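Local coordinates for protein diaminobutyrate-pyruvate transaminase and L-2,4-diaminobutyrate decarboxylase (Vibrio parahaemolyticus, PDB 2QMA) that probably carries out pyridoxal-phosphate-dependent transamination and carbon-carbon bond cleavage, its C-terminal decarboxylase domain being the part whose structure was determined, at residues Q127-D130 against Q134-S137; D160-S165 against T371-D376. All blocks are in the same frame, centred on the assembly; numbering follows the deposited sequence.

How the contacts relate
Contacts 1 and 2 are neighbours in the decarboxylase domain, their centres about 10 Å apart, and both border the second subunit. They come in series along the chain: contact 1 closes the loop between helices 113-125 and 136-152, and helix 136-152 then leads to strand 160-164, where contact 2 begins. Contact 2 brings in a much later loop, 371-376, which runs up to helix 377-386. That loop also lies against contact 1, where a probable hydrogen bond joins Met129 N to Lys373 O at 2.8 Å. The loop thus touches both a strand outermost in the chain's large sheet and the interhelix loop, tying distant parts of the sequence together beside the dimer interface.

Contact 1. Residues Q127-D130 against Q134-S137; sequences QSMD and QASS
Ser128 N donates a backbone hydrogen bond of 3.0 Å to Gln134 O and so draws residues 127-130 and 134-137 together across a three-residue excursion. The same carbonyl oxygen lies 3.4 Å from Gln127 CA in a CA-H...O contact. Alongside it, the methyl CB of Ala135 presses to 3.2 Å from Ser128 O, and the selenium of Met129, a selenomethionine, packs on the same methyl at 4.0 Å.

The long side chain of Gln134 runs extended past CG and lies along Ser128 CB. Its amide NE2 reaches Asp130 OD2 at 3.2 Å; the oxygen lies almost in the amide plane, yet the nitrogen comes from above the carboxylate, 61° out of that plane. NE2 also bonds Ser131 OG in the intervening turn, so two bonds grip this nitrogen. The contact lies in the connection between helices 113-125 and 136-152, closed by one backbone bond and one amide-carboxylate bond, in a domain whose sequence and mixed sheet mark it as a fold-type I pyridoxal enzyme of the decarboxylase group, at the face shared with the other subunit.

Gln127 bends sharply at its second torsion (chi2 -67°), which brings OE1 against Ala135 CA, just ahead of helix 136-152, at 3.4 Å. OE1 accepts a bond from a water at 2.6 Å; that water also donates to Ser137 OG at 2.8 Å. Gln127 NE2 is satisfied by Leu125 O and by Ile96 O of the second subunit, whose Asn94 O and Val91 O engage the hydroxyls of Ser136 and Ser137.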
loop_
_atom_site.group_PDB
_atom_site.type_symbol
_atom_site.label_atom_id
_atom_site.label_comp_id
_atom_site.label_asym_id
_atom_site.label_seq_id
_atom_site.Cartn_x
_atom_site.Cartn_y
_atom_site.Cartn_z
ATOM N N GLN A 127 8.757 4.351 9.573
ATOM C CA GLN A 127 9.484 3.075 9.457
ATOM C C GLN A 127 9.158 2.416 8.129
ATOM O O GLN A 127 8.045 2.539 7.626
ATOM C CB GLN A 127 9.154 2.123 10.613
ATOM C CG GLN A 127 9.338 2.712 12.064
ATOM C CD GLN A 127 10.781 2.995 12.408
ATOM O OE1 GLN A 127 11.474 2.158 12.966
ATOM N NE2 GLN A 127 11.249 4.208 12.069
ATOM N N SER A 128 10.167 1.766 7.564
ATOM C CA SER A 128 10.033 0.952 6.380
ATOM C C SER A 128 10.192 -0.533 6.716
ATOM O O SER A 128 11.258 -0.971 7.157
ATOM C CB SER A 128 11.071 1.428 5.343
ATOM O OG SER A 128 10.826 0.755 4.111
HETATM N N MSE A 129 9.127 -1.311 6.476
HETATM C CA MSE A 129 9.016 -2.679 6.977
HETATM C C MSE A 129 9.903 -3.684 6.277
HETATM O O MSE A 129 9.910 -4.830 6.660
HETATM C CB MSE A 129 7.567 -3.177 6.888
HETATM C CG MSE A 129 6.553 -2.212 7.607
HETATM SE SE MSE A 129 7.036 -1.935 9.514
HETATM C CE MSE A 129 6.964 -3.774 9.905
ATOM N N ASP A 130 10.660 -3.265 5.271
ATOM C CA ASP A 130 11.411 -4.262 4.520
ATOM C C ASP A 130 12.662 -4.768 5.238
ATOM O O ASP A 130 13.199 -5.842 4.881
ATOM C CB ASP A 130 11.724 -3.824 3.092
ATOM C CG ASP A 130 12.119 -2.376 2.985
ATOM O OD1 ASP A 130 11.467 -1.512 3.629
ATOM O OD2 ASP A 130 13.039 -2.088 2.192
ATOM N N GLN A 134 15.427 -0.558 9.341
ATOM C CA GLN A 134 14.527 0.531 8.941
ATOM C C GLN A 134 13.230 0.467 9.743
ATOM O O GLN A 134 12.343 1.286 9.567
ATOM C CB GLN A 134 14.183 0.431 7.432
ATOM C CG GLN A 134 15.334 0.629 6.464
ATOM C CD GLN A 134 14.846 0.420 5.005
ATOM O OE1 GLN A 134 14.651 1.368 4.283
ATOM N NE2 GLN A 134 14.534 -0.801 4.652
ATOM N N ALA A 135 13.135 -0.499 10.654
ATOM C CA ALA A 135 11.883 -0.846 11.333
ATOM C C ALA A 135 12.161 -1.801 12.497
ATOM O O ALA A 135 11.744 -2.965 12.481
ATOM C CB ALA A 135 10.897 -1.492 10.329
ATOM N N SER A 136 12.803 -1.282 13.548
ATOM C CA SER A 136 13.428 -2.141 14.527
ATOM C C SER A 136 12.377 -2.716 15.477
ATOM O O SER A 136 12.173 -3.938 15.509
ATOM C CB SER A 136 14.521 -1.361 15.272
ATOM O OG SER A 136 14.003 -0.121 15.638
ATOM N N SER A 137 11.686 -1.836 16.201
ATOM C CA SER A 137 10.559 -2.262 17.052
ATOM C C SER A 137 9.347 -2.680 16.190
ATOM O O SER A 137 8.587 -3.585 16.571
ATOM C CB SER A 137 10.166 -1.162 18.031
ATOM O OG SER A 137 9.779 0.013 17.346
HETATM O O HOH W 1 10.340 0.469 14.623
#

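Contact 2. Residues D160-S165 against T371-D376; sequences DGIFTS and TTKRFD
Lys373 lays the end of its side chain against Phe163, and most of the direct contact is packing of the lysine methylenes on the Phe163 backbone and CB. The methylene CE sits 3.0 Å from Phe163 O and 3.8 Å from Phe163 CB; Phe163 CE2 adds a looser approach to Asp376 C, 4.4 Å. Bends at the third and fourth torsions (chi4 -75°) turn the amine away from the extended path. NZ lies 3.3 Å from Phe163 O, but the angle is too poor for a hydrogen bond. NZ is also 3.8 Å from Ile162 CG2, the two side chains crossing at about a right angle.

The amine's charge is met by a salt bridge with Glu142 OE1 of helix 136-152, which probably helps to set its position, while OE2 of the same carboxylate accepts from Phe163 N. One acid therefore holds both segments. Strand 160-164 is an outermost strand, within this chain, of the seven-stranded mixed sheet at the core of the large domain of fold-type I pyridoxal enzymes, and 371-376 is the loop leading into helix 377-386. The Phe163 ring meets Phe323 with planes about 15° apart and packs on Ala377 and Val380.

Water supplies the polar link. A molecule in the plane of the Phe163 ring, at its edge, donates to Thr164 O at 2.5 Å and to Asp376 OD2 at 3.1 Å, bridging strand end and loop; OD2 also hydrogen-bonds Ser332 OG.

Within the loop, Phe375 centres an inverse gamma turn, and Arg374 NH2 forms a salt bridge with Asp376 OD1 at 3.0 Å, nearly along the oxygen's C-O axis and in the guanidinium plane. OD1 also pairs with Lys379, and the arginine with Glu119 of its own chain and Glu119 of the second subunit, carrying this corner into the dimer interface.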
loop_
_atom_site.group_PDB
_atom_site.type_symbol
_atom_site.label_atom_id
_atom_site.label_comp_id
_atom_site.label_asym_id
_atom_site.label_seq_id
_atom_site.Cartn_x
_atom_site.Cartn_y
_atom_site.Cartn_z
ATOM N N ASP A 160 1.999 -18.715 9.471
ATOM C CA ASP A 160 2.640 -17.391 9.519
ATOM C C ASP A 160 1.821 -16.467 8.631
ATOM O O ASP A 160 0.804 -16.889 8.075
ATOM C CB ASP A 160 4.121 -17.480 9.087
ATOM C CG ASP A 160 4.963 -16.281 9.537
ATOM O OD1 ASP A 160 4.448 -15.367 10.253
ATOM O OD2 ASP A 160 6.175 -16.301 9.171
ATOM N N GLY A 161 2.237 -15.203 8.506
ATOM C CA GLY A 161 1.503 -14.258 7.712
ATOM C C GLY A 161 2.372 -13.047 7.453
ATOM O O GLY A 161 3.499 -12.959 7.965
ATOM N N ILE A 162 1.856 -12.120 6.658
ATOM C CA ILE A 162 2.482 -10.816 6.496
ATOM C C ILE A 162 1.416 -9.815 6.168
ATOM O O ILE A 162 0.427 -10.132 5.485
ATOM C CB ILE A 162 3.397 -10.669 5.274
ATOM C CG1 ILE A 162 3.379 -11.887 4.384
ATOM C CG2 ILE A 162 4.729 -9.819 5.600
ATOM C CD1 ILE A 162 2.142 -11.772 3.544
ATOM N N PHE A 163 1.676 -8.572 6.531
ATOM C CA PHE A 163 0.725 -7.522 6.248
ATOM C C PHE A 163 0.869 -7.092 4.810
ATOM O O PHE A 163 1.970 -7.071 4.281
ATOM C CB PHE A 163 0.929 -6.338 7.195
ATOM C CG PHE A 163 0.109 -6.426 8.443
ATOM C CD1 PHE A 163 0.383 -7.400 9.412
ATOM C CD2 PHE A 163 -0.973 -5.540 8.634
ATOM C CE1 PHE A 163 -0.395 -7.463 10.594
ATOM C CE2 PHE A 163 -1.747 -5.569 9.822
ATOM C CZ PHE A 163 -1.468 -6.542 10.789
ATOM N N THR A 164 -0.257 -6.784 4.189
ATOM C CA THR A 164 -0.322 -6.405 2.784
ATOM C C THR A 164 -1.105 -5.066 2.681
ATOM O O THR A 164 -1.637 -4.558 3.677
ATOM C CB THR A 164 -1.102 -7.459 1.957
ATOM O OG1 THR A 164 -2.471 -7.444 2.390
ATOM C CG2 THR A 164 -0.495 -8.855 2.107
ATOM N N SER A 165 -1.200 -4.513 1.481
ATOM C CA SER A 165 -2.028 -3.318 1.257
ATOM C C SER A 165 -3.559 -3.536 1.344
ATOM O O SER A 165 -4.328 -2.564 1.374
ATOM C CB SER A 165 -1.698 -2.728 -0.084
ATOM O OG SER A 165 -2.120 -3.635 -1.070
ATOM N N THR A 371 8.341 -3.828 -1.259
ATOM C CA THR A 371 9.612 -3.547 -0.610
ATOM C C THR A 371 9.249 -2.522 0.453
ATOM O O THR A 371 8.545 -2.841 1.403
ATOM C CB THR A 371 10.655 -3.045 -1.630
ATOM O OG1 THR A 371 10.634 -3.938 -2.752
ATOM C CG2 THR A 371 12.094 -3.024 -1.017
ATOM N N THR A 372 9.704 -1.294 0.279
ATOM C CA THR A 372 9.211 -0.179 1.074
ATOM C C THR A 372 7.747 -0.420 1.473
ATOM O O THR A 372 6.820 -0.294 0.663
ATOM C CB THR A 372 9.428 1.144 0.305
ATOM O OG1 THR A 372 9.017 0.993 -1.063
ATOM C CG2 THR A 372 10.890 1.460 0.269
ATOM N N LYS A 373 7.518 -0.838 2.711
ATOM C CA LYS A 373 6.128 -0.952 3.147
ATOM C C LYS A 373 5.917 -0.308 4.523
ATOM O O LYS A 373 6.861 -0.197 5.327
ATOM C CB LYS A 373 5.446 -2.303 2.873
ATOM C CG LYS A 373 5.515 -3.453 3.936
ATOM C CD LYS A 373 4.322 -4.360 3.815
ATOM C CE LYS A 373 3.865 -4.915 5.217
ATOM N NZ LYS A 373 4.732 -5.996 5.789
ATOM N N ARG A 374 4.705 0.200 4.717
ATOM C CA ARG A 374 4.425 1.021 5.880
ATOM C C ARG A 374 3.985 0.176 7.079
ATOM O O ARG A 374 3.582 -0.992 6.959
ATOM C CB ARG A 374 3.499 2.229 5.579
ATOM C CG ARG A 374 2.062 2.004 5.704
ATOM C CD ARG A 374 1.178 3.026 4.993
ATOM N NE ARG A 374 1.250 4.396 5.527
ATOM C CZ ARG A 374 0.555 4.849 6.581
ATOM N NH1 ARG A 374 0.698 6.126 6.975
ATOM N NH2 ARG A 374 -0.288 4.056 7.232
ATOM N N PHE A 375 4.125 0.794 8.247
ATOM C CA PHE A 375 3.917 0.137 9.538
ATOM C C PHE A 375 2.405 0.072 9.879
ATOM O O PHE A 375 1.970 0.502 10.956
ATOM C CB PHE A 375 4.768 0.927 10.582
ATOM C CG PHE A 375 4.794 0.324 11.993
ATOM C CD1 PHE A 375 4.346 -0.974 12.258
ATOM C CD2 PHE A 375 5.319 1.077 13.045
ATOM C CE1 PHE A 375 4.391 -1.507 13.562
ATOM C CE2 PHE A 375 5.368 0.549 14.358
ATOM C CZ PHE A 375 4.903 -0.746 14.600
ATOM N N ASP A 376 1.603 -0.480 8.976
ATOM C CA ASP A 376 0.171 -0.594 9.245
ATOM C C ASP A 376 -0.219 -1.490 10.473
ATOM O O ASP A 376 -1.306 -1.347 11.069
ATOM C CB ASP A 376 -0.571 -1.089 7.986
ATOM C CG ASP A 376 -0.555 -0.070 6.867
ATOM O OD1 ASP A 376 -0.780 1.106 7.186
ATOM O OD2 ASP A 376 -0.294 -0.446 5.684
HETATM O O HOH W 2 -1.497 -3.256 5.859
#